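Long-range contacts in At4g34840 (Arabidopsis thaliana, PDB 3BSF), which is a nucleosidase of the phosphorylase superfamily, a two-chain assembly of alpha/beta subunits with adenine bound in a pocket: residues 146-151 with 203-208; 36-41 with 49-54; 17-22 with 84-89. All blocks are in the same frame, centred on the assembly; numbering follows the deposited sequence.

Interaction 1. Residues 146-151 with 203-208; sequences FPTPNL and PTILIK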
loop_
_atom_site.group_PDB
_atom_site.type_symbol
_atom_site.label_atom_id
_atom_site.label_comp_id
_atom_site.label_asym_id
_atom_site.label_seq_id
_atom_site.Cartn_x
_atom_site.Cartn_y
_atom_site.Cartn_z
ATOM N N PHE A 146 19.389 -0.423 6.463
ATOM C CA PHE A 146 20.804 -0.361 6.133
ATOM C C PHE A 146 21.593 -0.154 7.428
ATOM O O PHE A 146 21.278 0.718 8.236
ATOM C CB PHE A 146 21.083 0.787 5.158
ATOM C CG PHE A 146 22.473 0.778 4.623
ATOM C CD1 PHE A 146 22.845 -0.149 3.649
ATOM C CD2 PHE A 146 23.431 1.647 5.133
ATOM C CE1 PHE A 146 24.155 -0.213 3.192
ATOM C CE2 PHE A 146 24.738 1.593 4.689
ATOM C CZ PHE A 146 25.106 0.659 3.713
ATOM N N PRO A 147 22.633 -0.962 7.640
ATOM C CA PRO A 147 23.469 -0.873 8.846
ATOM C C PRO A 147 24.281 0.415 8.996
ATOM O O PRO A 147 25.157 0.697 8.181
ATOM C CB PRO A 147 24.348 -2.120 8.742
ATOM C CG PRO A 147 24.479 -2.300 7.252
ATOM C CD PRO A 147 23.081 -2.059 6.762
ATOM N N THR A 148 23.981 1.189 10.042
ATOM C CA THR A 148 24.677 2.452 10.307
ATOM C C THR A 148 25.133 2.558 11.780
ATOM O O THR A 148 24.605 3.348 12.570
ATOM C CB THR A 148 23.780 3.668 9.933
ATOM O OG1 THR A 148 22.627 3.706 10.783
ATOM C CG2 THR A 148 23.321 3.558 8.486
ATOM N N PRO A 149 26.147 1.762 12.152
ATOM C CA PRO A 149 26.724 1.705 13.498
ATOM C C PRO A 149 27.489 2.957 13.898
ATOM O O PRO A 149 27.432 3.381 15.043
ATOM C CB PRO A 149 27.625 0.472 13.427
ATOM C CG PRO A 149 28.135 0.542 12.051
ATOM C CD PRO A 149 26.887 0.864 11.248
ATOM N N ASN A 150 28.217 3.534 12.952
ATOM C CA ASN A 150 28.974 4.744 13.221
ATOM C C ASN A 150 28.027 5.899 13.502
ATOM O O ASN A 150 28.343 6.792 14.286
ATOM C CB ASN A 150 29.871 5.083 12.032
ATOM C CG ASN A 150 31.080 4.181 11.948
ATOM O OD1 ASN A 150 31.901 4.313 11.039
ATOM N ND2 ASN A 150 31.205 3.256 12.903
ATOM N N LEU A 151 26.863 5.883 12.859
ATOM C CA LEU A 151 25.875 6.931 13.079
ATOM C C LEU A 151 25.317 6.798 14.497
ATOM O O LEU A 151 25.453 7.722 15.301
ATOM C CB LEU A 151 24.726 6.822 12.077
ATOM C CG LEU A 151 23.630 7.857 12.300
ATOM C CD1 LEU A 151 24.101 9.184 11.792
ATOM C CD2 LEU A 151 22.397 7.455 11.581
ATOM N N PRO A 203 20.070 1.463 -0.383
ATOM C CA PRO A 203 20.325 1.707 1.047
ATOM C C PRO A 203 19.178 2.473 1.682
ATOM O O PRO A 203 18.747 3.495 1.147
ATOM C CB PRO A 203 21.612 2.510 1.023
ATOM C CG PRO A 203 22.342 1.873 -0.077
ATOM C CD PRO A 203 21.277 1.761 -1.168
ATOM N N THR A 204 18.700 2.002 2.829
ATOM C CA THR A 204 17.559 2.634 3.463
ATOM C C THR A 204 17.673 2.803 4.973
ATOM O O THR A 204 18.122 1.917 5.685
ATOM C CB THR A 204 16.283 1.823 3.125
ATOM O OG1 THR A 204 15.125 2.645 3.290
ATOM C CG2 THR A 204 16.187 0.568 4.016
ATOM N N ILE A 205 17.243 3.958 5.461
ATOM C CA ILE A 205 17.286 4.249 6.893
ATOM C C ILE A 205 15.936 4.798 7.379
ATOM O O ILE A 205 15.276 5.578 6.672
ATOM C CB ILE A 205 18.386 5.274 7.193
ATOM C CG1 ILE A 205 19.734 4.698 6.782
ATOM C CG2 ILE A 205 18.386 5.630 8.670
ATOM C CD1 ILE A 205 20.871 5.628 7.048
ATOM N N LEU A 206 15.524 4.383 8.577
ATOM C CA LEU A 206 14.258 4.844 9.143
ATOM C C LEU A 206 14.492 5.503 10.485
ATOM O O LEU A 206 15.054 4.910 11.405
ATOM C CB LEU A 206 13.275 3.683 9.293
ATOM C CG LEU A 206 12.845 2.998 7.988
ATOM C CD1 LEU A 206 14.018 2.249 7.391
ATOM C CD2 LEU A 206 11.710 2.028 8.253
ATOM N N ILE A 207 14.063 6.750 10.588
ATOM C CA ILE A 207 14.232 7.516 11.809
ATOM C C ILE A 207 12.863 7.963 12.339
ATOM O O ILE A 207 12.096 8.614 11.628
ATOM C CB ILE A 207 15.134 8.724 11.530
ATOM C CG1 ILE A 207 16.514 8.228 11.107
ATOM C CG2 ILE A 207 15.227 9.614 12.762
ATOM C CD1 ILE A 207 17.444 9.330 10.690
ATOM N N LYS A 208 12.567 7.627 13.593
ATOM C CA LYS A 208 11.268 7.959 14.174
ATOM C C LYS A 208 11.278 8.764 15.477
ATOM O O LYS A 208 11.984 8.411 16.424
ATOM C CB LYS A 208 10.497 6.663 14.382
ATOM C CG LYS A 208 10.494 5.773 13.142
ATOM C CD LYS A 208 9.710 6.410 11.995
ATOM C CE LYS A 208 9.588 5.474 10.791
ATOM N NZ LYS A 208 8.639 5.994 9.754
#

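Interaction 2. Residues 36-41 with 49-54; sequences VEEVNT and WIMFKG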
loop_
_atom_site.group_PDB
_atom_site.type_symbol
_atom_site.label_atom_id
_atom_site.label_comp_id
_atom_site.label_asym_id
_atom_site.label_seq_id
_atom_site.Cartn_x
_atom_site.Cartn_y
_atom_site.Cartn_z
ATOM N N VAL A 36 14.268 24.276 -1.664
ATOM C CA VAL A 36 13.280 24.903 -2.525
ATOM C C VAL A 36 12.316 23.861 -3.057
ATOM O O VAL A 36 12.721 22.763 -3.432
ATOM C CB VAL A 36 13.950 25.615 -3.711
ATOM C CG1 VAL A 36 14.709 24.603 -4.580
ATOM C CG2 VAL A 36 12.905 26.346 -4.515
ATOM N N GLU A 37 11.036 24.202 -3.086
ATOM C CA GLU A 37 10.042 23.275 -3.586
ATOM C C GLU A 37 10.098 23.227 -5.105
ATOM O O GLU A 37 9.889 24.231 -5.774
ATOM C CB GLU A 37 8.652 23.696 -3.126
ATOM C CG GLU A 37 7.567 22.769 -3.616
ATOM C CD GLU A 37 6.197 23.188 -3.137
ATOM O OE1 GLU A 37 5.844 24.379 -3.309
ATOM O OE2 GLU A 37 5.472 22.323 -2.596
ATOM N N GLU A 38 10.402 22.050 -5.644
ATOM C CA GLU A 38 10.478 21.862 -7.088
ATOM C C GLU A 38 9.084 22.086 -7.665
ATOM O O GLU A 38 8.102 21.538 -7.161
ATOM C CB GLU A 38 10.937 20.434 -7.417
ATOM C CG GLU A 38 11.285 20.202 -8.888
ATOM C CD GLU A 38 12.690 20.674 -9.242
ATOM O OE1 GLU A 38 13.664 20.033 -8.783
ATOM O OE2 GLU A 38 12.819 21.689 -9.972
ATOM N N VAL A 39 8.994 22.899 -8.711
ATOM C CA VAL A 39 7.704 23.170 -9.342
ATOM C C VAL A 39 7.436 22.029 -10.304
ATOM O O VAL A 39 6.468 21.298 -10.153
ATOM C CB VAL A 39 7.721 24.514 -10.106
ATOM C CG1 VAL A 39 6.364 24.784 -10.739
ATOM C CG2 VAL A 39 8.091 25.634 -9.151
ATOM N N ASN A 40 8.303 21.878 -11.296
ATOM C CA ASN A 40 8.152 20.786 -12.240
ATOM C C ASN A 40 8.687 19.526 -11.570
ATOM O O ASN A 40 9.888 19.249 -11.605
ATOM C CB ASN A 40 8.940 21.050 -13.523
ATOM C CG ASN A 40 8.228 21.993 -14.454
ATOM O OD1 ASN A 40 7.959 23.130 -14.102
ATOM N ND2 ASN A 40 7.913 21.523 -15.653
ATOM N N THR A 41 7.806 18.777 -10.925
ATOM C CA THR A 41 8.251 17.557 -10.286
ATOM C C THR A 41 8.376 16.520 -11.408
ATOM O O THR A 41 7.765 16.653 -12.479
ATOM C CB THR A 41 7.251 17.076 -9.173
ATOM O OG1 THR A 41 5.969 16.790 -9.749
ATOM C CG2 THR A 41 7.095 18.145 -8.092
ATOM N N TRP A 49 1.818 14.730 -5.186
ATOM C CA TRP A 49 3.123 14.689 -4.530
ATOM C C TRP A 49 3.946 15.962 -4.677
ATOM O O TRP A 49 4.002 16.566 -5.748
ATOM C CB TRP A 49 3.928 13.502 -5.051
ATOM C CG TRP A 49 3.107 12.261 -5.114
ATOM C CD1 TRP A 49 1.948 12.003 -4.416
ATOM C CD2 TRP A 49 3.371 11.084 -5.895
ATOM N NE1 TRP A 49 1.481 10.742 -4.719
ATOM C CE2 TRP A 49 2.332 10.158 -5.624
ATOM C CE3 TRP A 49 4.377 10.720 -6.796
ATOM C CZ2 TRP A 49 2.279 8.892 -6.224
ATOM C CZ3 TRP A 49 4.316 9.453 -7.392
ATOM C CH2 TRP A 49 3.274 8.563 -7.102
ATOM N N ILE A 50 4.582 16.364 -3.582
ATOM C CA ILE A 50 5.420 17.556 -3.571
ATOM C C ILE A 50 6.888 17.202 -3.319
ATOM O O ILE A 50 7.197 16.221 -2.644
ATOM C CB ILE A 50 4.927 18.550 -2.495
ATOM C CG1 ILE A 50 4.687 17.824 -1.176
ATOM C CG2 ILE A 50 3.633 19.205 -2.958
ATOM C CD1 ILE A 50 4.066 18.702 -0.113
ATOM N N MET A 51 7.798 17.989 -3.872
ATOM C CA MET A 51 9.214 17.703 -3.677
ATOM C C MET A 51 10.021 18.948 -3.345
ATOM O O MET A 51 9.783 20.010 -3.898
ATOM C CB MET A 51 9.786 17.028 -4.936
ATOM C CG MET A 51 11.310 16.916 -4.992
ATOM S SD MET A 51 11.911 15.941 -6.415
ATOM C CE MET A 51 11.476 16.977 -7.795
ATOM N N PHE A 52 10.960 18.809 -2.416
ATOM C CA PHE A 52 11.843 19.907 -2.030
ATOM C C PHE A 52 13.291 19.473 -2.267
ATOM O O PHE A 52 13.762 18.492 -1.689
ATOM C CB PHE A 52 11.652 20.289 -0.566
ATOM C CG PHE A 52 10.261 20.749 -0.239
ATOM C CD1 PHE A 52 9.239 19.829 -0.018
ATOM C CD2 PHE A 52 9.973 22.103 -0.140
ATOM C CE1 PHE A 52 7.953 20.251 0.300
ATOM C CE2 PHE A 52 8.699 22.538 0.176
ATOM C CZ PHE A 52 7.686 21.613 0.398
ATOM N N LYS A 53 13.984 20.203 -3.136
ATOM C CA LYS A 53 15.366 19.894 -3.475
ATOM C C LYS A 53 16.298 20.923 -2.869
ATOM O O LYS A 53 15.904 22.052 -2.609
ATOM C CB LYS A 53 15.547 19.852 -5.004
ATOM C CG LYS A 53 16.912 19.319 -5.459
ATOM C CD LYS A 53 16.944 18.956 -6.961
ATOM C CE LYS A 53 18.364 18.551 -7.449
ATOM N NZ LYS A 53 18.958 17.371 -6.738
ATOM N N GLY A 54 17.536 20.514 -2.638
ATOM C CA GLY A 54 18.512 21.407 -2.059
ATOM C C GLY A 54 19.882 20.771 -2.008
ATOM O O GLY A 54 20.003 19.546 -2.050
#

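Interaction 3. Residues 17-22 with 84-89; sequences VFIVAM and LVTYAS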
loop_
_atom_site.group_PDB
_atom_site.type_symbol
_atom_site.label_atom_id
_atom_site.label_comp_id
_atom_site.label_asym_id
_atom_site.label_seq_id
_atom_site.Cartn_x
_atom_site.Cartn_y
_atom_site.Cartn_z
ATOM N N VAL A 17 17.326 10.972 -0.699
ATOM C CA VAL A 17 15.899 11.250 -0.795
ATOM C C VAL A 17 15.196 10.923 0.514
ATOM O O VAL A 17 15.256 9.794 0.995
ATOM C CB VAL A 17 15.212 10.432 -1.898
ATOM C CG1 VAL A 17 13.703 10.655 -1.846
ATOM C CG2 VAL A 17 15.755 10.830 -3.242
ATOM N N PHE A 18 14.532 11.928 1.077
ATOM C CA PHE A 18 13.767 11.785 2.308
ATOM C C PHE A 18 12.305 11.549 1.981
ATOM O O PHE A 18 11.721 12.276 1.171
ATOM C CB PHE A 18 13.854 13.055 3.135
ATOM C CG PHE A 18 15.085 13.152 3.954
ATOM C CD1 PHE A 18 15.118 12.618 5.233
ATOM C CD2 PHE A 18 16.228 13.753 3.438
ATOM C CE1 PHE A 18 16.271 12.678 5.994
ATOM C CE2 PHE A 18 17.392 13.822 4.184
ATOM C CZ PHE A 18 17.421 13.283 5.468
ATOM N N ILE A 19 11.714 10.540 2.606
ATOM C CA ILE A 19 10.294 10.249 2.408
ATOM C C ILE A 19 9.540 10.612 3.708
ATOM O O ILE A 19 9.788 10.022 4.768
ATOM C CB ILE A 19 10.074 8.746 2.078
ATOM C CG1 ILE A 19 10.781 8.387 0.769
ATOM C CG2 ILE A 19 8.592 8.432 1.981
ATOM C CD1 ILE A 19 10.197 9.060 -0.479
ATOM N N VAL A 20 8.648 11.599 3.643
ATOM C CA VAL A 20 7.881 11.975 4.829
ATOM C C VAL A 20 6.377 11.933 4.526
ATOM O O VAL A 20 5.940 12.419 3.483
ATOM C CB VAL A 20 8.292 13.381 5.347
ATOM C CG1 VAL A 20 9.808 13.481 5.385
ATOM C CG2 VAL A 20 7.688 14.472 4.474
ATOM N N ALA A 21 5.603 11.336 5.436
ATOM C CA ALA A 21 4.155 11.198 5.269
ATOM C C ALA A 21 3.450 12.533 5.338
ATOM O O ALA A 21 2.545 12.811 4.548
ATOM C CB ALA A 21 3.586 10.258 6.338
ATOM N N MET A 22 3.863 13.350 6.298
ATOM C CA MET A 22 3.269 14.664 6.480
ATOM C C MET A 22 4.288 15.768 6.255
ATOM O O MET A 22 5.421 15.699 6.751
ATOM C CB MET A 22 2.698 14.788 7.882
ATOM C CG MET A 22 1.717 13.696 8.215
ATOM S SD MET A 22 0.808 14.081 9.729
ATOM C CE MET A 22 2.147 14.254 10.944
ATOM N N LEU A 84 3.794 4.085 -3.078
ATOM C CA LEU A 84 3.729 4.709 -4.395
ATOM C C LEU A 84 4.821 5.771 -4.520
ATOM O O LEU A 84 5.625 5.749 -5.451
ATOM C CB LEU A 84 2.341 5.337 -4.619
ATOM C CG LEU A 84 1.183 4.340 -4.799
ATOM C CD1 LEU A 84 -0.147 5.074 -5.035
ATOM C CD2 LEU A 84 1.496 3.417 -5.971
ATOM N N VAL A 85 4.842 6.699 -3.575
ATOM C CA VAL A 85 5.848 7.750 -3.559
ATOM C C VAL A 85 7.281 7.180 -3.582
ATOM O O VAL A 85 8.118 7.617 -4.372
ATOM C CB VAL A 85 5.672 8.659 -2.297
ATOM C CG1 VAL A 85 6.973 9.348 -1.948
ATOM C CG2 VAL A 85 4.609 9.710 -2.550
ATOM N N THR A 86 7.564 6.207 -2.722
ATOM C CA THR A 86 8.904 5.637 -2.656
ATOM C C THR A 86 9.364 4.983 -3.954
ATOM O O THR A 86 10.561 4.958 -4.259
ATOM C CB THR A 86 9.021 4.630 -1.494
ATOM O OG1 THR A 86 8.822 5.326 -0.251
ATOM C CG2 THR A 86 10.406 3.965 -1.495
ATOM N N TYR A 87 8.410 4.454 -4.714
ATOM C CA TYR A 87 8.688 3.810 -5.999
ATOM C C TYR A 87 9.070 4.907 -6.996
ATOM O O TYR A 87 10.174 4.922 -7.550
ATOM C CB TYR A 87 7.424 3.094 -6.476
ATOM C CG TYR A 87 7.488 2.455 -7.849
ATOM C CD1 TYR A 87 8.044 1.182 -8.036
ATOM C CD2 TYR A 87 6.927 3.094 -8.956
ATOM C CE1 TYR A 87 8.022 0.565 -9.293
ATOM C CE2 TYR A 87 6.900 2.490 -10.207
ATOM C CZ TYR A 87 7.441 1.226 -10.372
ATOM O OH TYR A 87 7.381 0.625 -11.609
ATOM N N ALA A 88 8.134 5.834 -7.196
ATOM C CA ALA A 88 8.297 6.944 -8.113
ATOM C C ALA A 88 9.575 7.720 -7.891
ATOM O O ALA A 88 10.258 8.053 -8.847
ATOM C CB ALA A 88 7.120 7.857 -8.006
ATOM N N SER A 89 9.900 8.020 -6.643
ATOM C CA SER A 89 11.117 8.766 -6.343
ATOM C C SER A 89 12.358 7.969 -6.744
ATOM O O SER A 89 13.279 8.491 -7.390
ATOM C CB SER A 89 11.173 9.084 -4.855
ATOM O OG SER A 89 9.973 9.726 -4.468
#

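Interaction 1. Residues 146-151 with 203-208
Phe146 lays its ring beside Pro203 and fastens its backbone to Thr204, joining the loop ahead of helix 149-154 to the start of strand 204-213, a strand of the mixed sheet in this phosphorylase-superfamily alpha/beta fold. The aromatic residue contributes the largest buried area of the contact, 83 Å². Its CG is anti to the backbone N (chi1 -171°), and the ring runs alongside Pro203, the two side chains pointing the same way. Pro203 CB comes over one face, displaced toward the rim. The evidence for a CH-pi contact is its distance of 4.2 Å from the Phe146 ring centroid and its position 22° off the ring normal. On the opposite face lies Pro147 CD, 3.5 Å above the plane of the Phe146 ring and also offset toward the rim, so the ring is held between two prolines. Leu251, near the C-terminus, touches both Phe146 and Pro203.

Ile205 is the second main contributor. Phe146 CB lies 4.4 Å from Ile205 CG1, while the far end of Ile205 is turned toward Thr148. On its own sheet Ile205 touches Leu97 and Ile99 of strand 97-106, in addition to these loop residues.

Two further contacts join the loop to the strand. Phe146 N donates to Thr204 O over 2.8 Å, and the hydrogen bond is fairly straight at 159°. Farther along, Thr148 and Ile205 reach toward each other tip to tip, methyl against methyl, with Thr148 CG2 3.5 Å from Ile205 CD1.

Interaction 2. Residues 36-41 with 49-54
Val36 and Lys53 are paired through their backbones in both directions: Val36 N donates to Lys53 O and Lys53 N donates to Val36 O, each over 2.9 Å. This is an antiparallel hydrogen-bonded pair. One residue on, Glu37 and Phe52 form a non-hydrogen-bonded pair with their CA atoms 4.1 Å apart. Glu38 N then donates to Met51 O at 2.8 Å, but this bond is more bent, 144° at the hydrogen. Two CA-H...O contacts supplement the ladder, from Phe52 CA to Val36 O and from Glu37 CA to Met51 O.

The pairing makes a beta hairpin: strand 36-38 pairs with one side of strand 50-56, whose other side bonds to strand 59-65. The N-to-C directions of the short segments 36-38 and 50-54 make an angle of 130°, well away from strict antiparallel alignment.

Side-chain packing differs on the two faces. On the face of Glu37 and Phe52, Glu37 CG, anti to the backbone N, lies over one face of the Phe52 ring, a CH-pi contact 4.3 Å from the centroid; the extended chain beyond it carries OE2 on to Ile50. Glu37 OE2 is 3.6 Å from Ile50 CG2. Phe52 also touches Gln23 and Ile30 of helix 23-33. On the other face Glu38 lies alongside Met51, whose chain bends at chi3 (68°) and sets CE against Glu38 CB and CG. The charged ends of Glu38 and Lys53 remain apart, with OE1 and NZ separated by 6.3 Å.

Interaction 3. Residues 17-22 with 84-89
Ile19 has CG1 anti to its carbonyl carbon (chi1 -62°), and a second turn at chi2 (-66°) places CD1 against Val85. The opposing methyl, Val85 CG1, is set anti to its own backbone N (chi1 156°), and the Ile19 CD1 to Val85 CG1 distance is 3.6 Å. The two side chains slide past each other in opposite directions. Thr86, in contrast, crosses Ile19 at about a right angle, with its OG1 3.8 Å from both CG1 and CG2 of Ile19. That hydroxyl is hydrogen-bonded to Ala82 O one helical turn earlier, so it presents to the isoleucine an oxygen already engaged within its own helix.

The contact lies within a beta-alpha-beta crossover: strand 59-65, helix 79-91 and strand 97-106 form the unit, its two parallel strands have strand 15-19 between them, and the helix packs over that middle strand. The short axes of 17-19 and 84-89 run antiparallel to each other, 9.8 Å apart at closest approach. Val64 of strand 59-65 touches Val85 and Ser89, while Ile98 of strand 97-106 touches Ile19 and Thr86. Elsewhere on the helix, Leu84, Tyr87 and Ala88 pack against the second subunit.

Farther along the helix Val17 CG1 meets Ser89 CB at 4.2 Å. The Ser89 hydroxyl turns back on its own helix and donates to Val85 O over 2.8 Å, from above the carbonyl plane. Ser89 N donates to the same oxygen at 2.9 Å, so two bonds from one residue grip Val85 O.

In the fold
All three contacts reach the same mixed sheet. Interactions 2 and 3 touch directly, their centres 12 Å apart: Trp49, just before strand 50-56, lies on Leu84, Val85 and Ala88 of helix 79-91, with Trp49 CD2 3.8 Å from Val85 CG2. In sequence, interaction 2 is nested within the loop that interaction 3 closes. Interaction 1 touches neither; its nearest atoms are about 6 Å from those of interaction 3 and about 15 Å from those of interaction 2. It is linked to the adenine pocket through strand 204-213, which carries the pocket residues Thr211 and Asp212; Lys208 on that strand also forms a salt bridge to Asp187, another pocket residue.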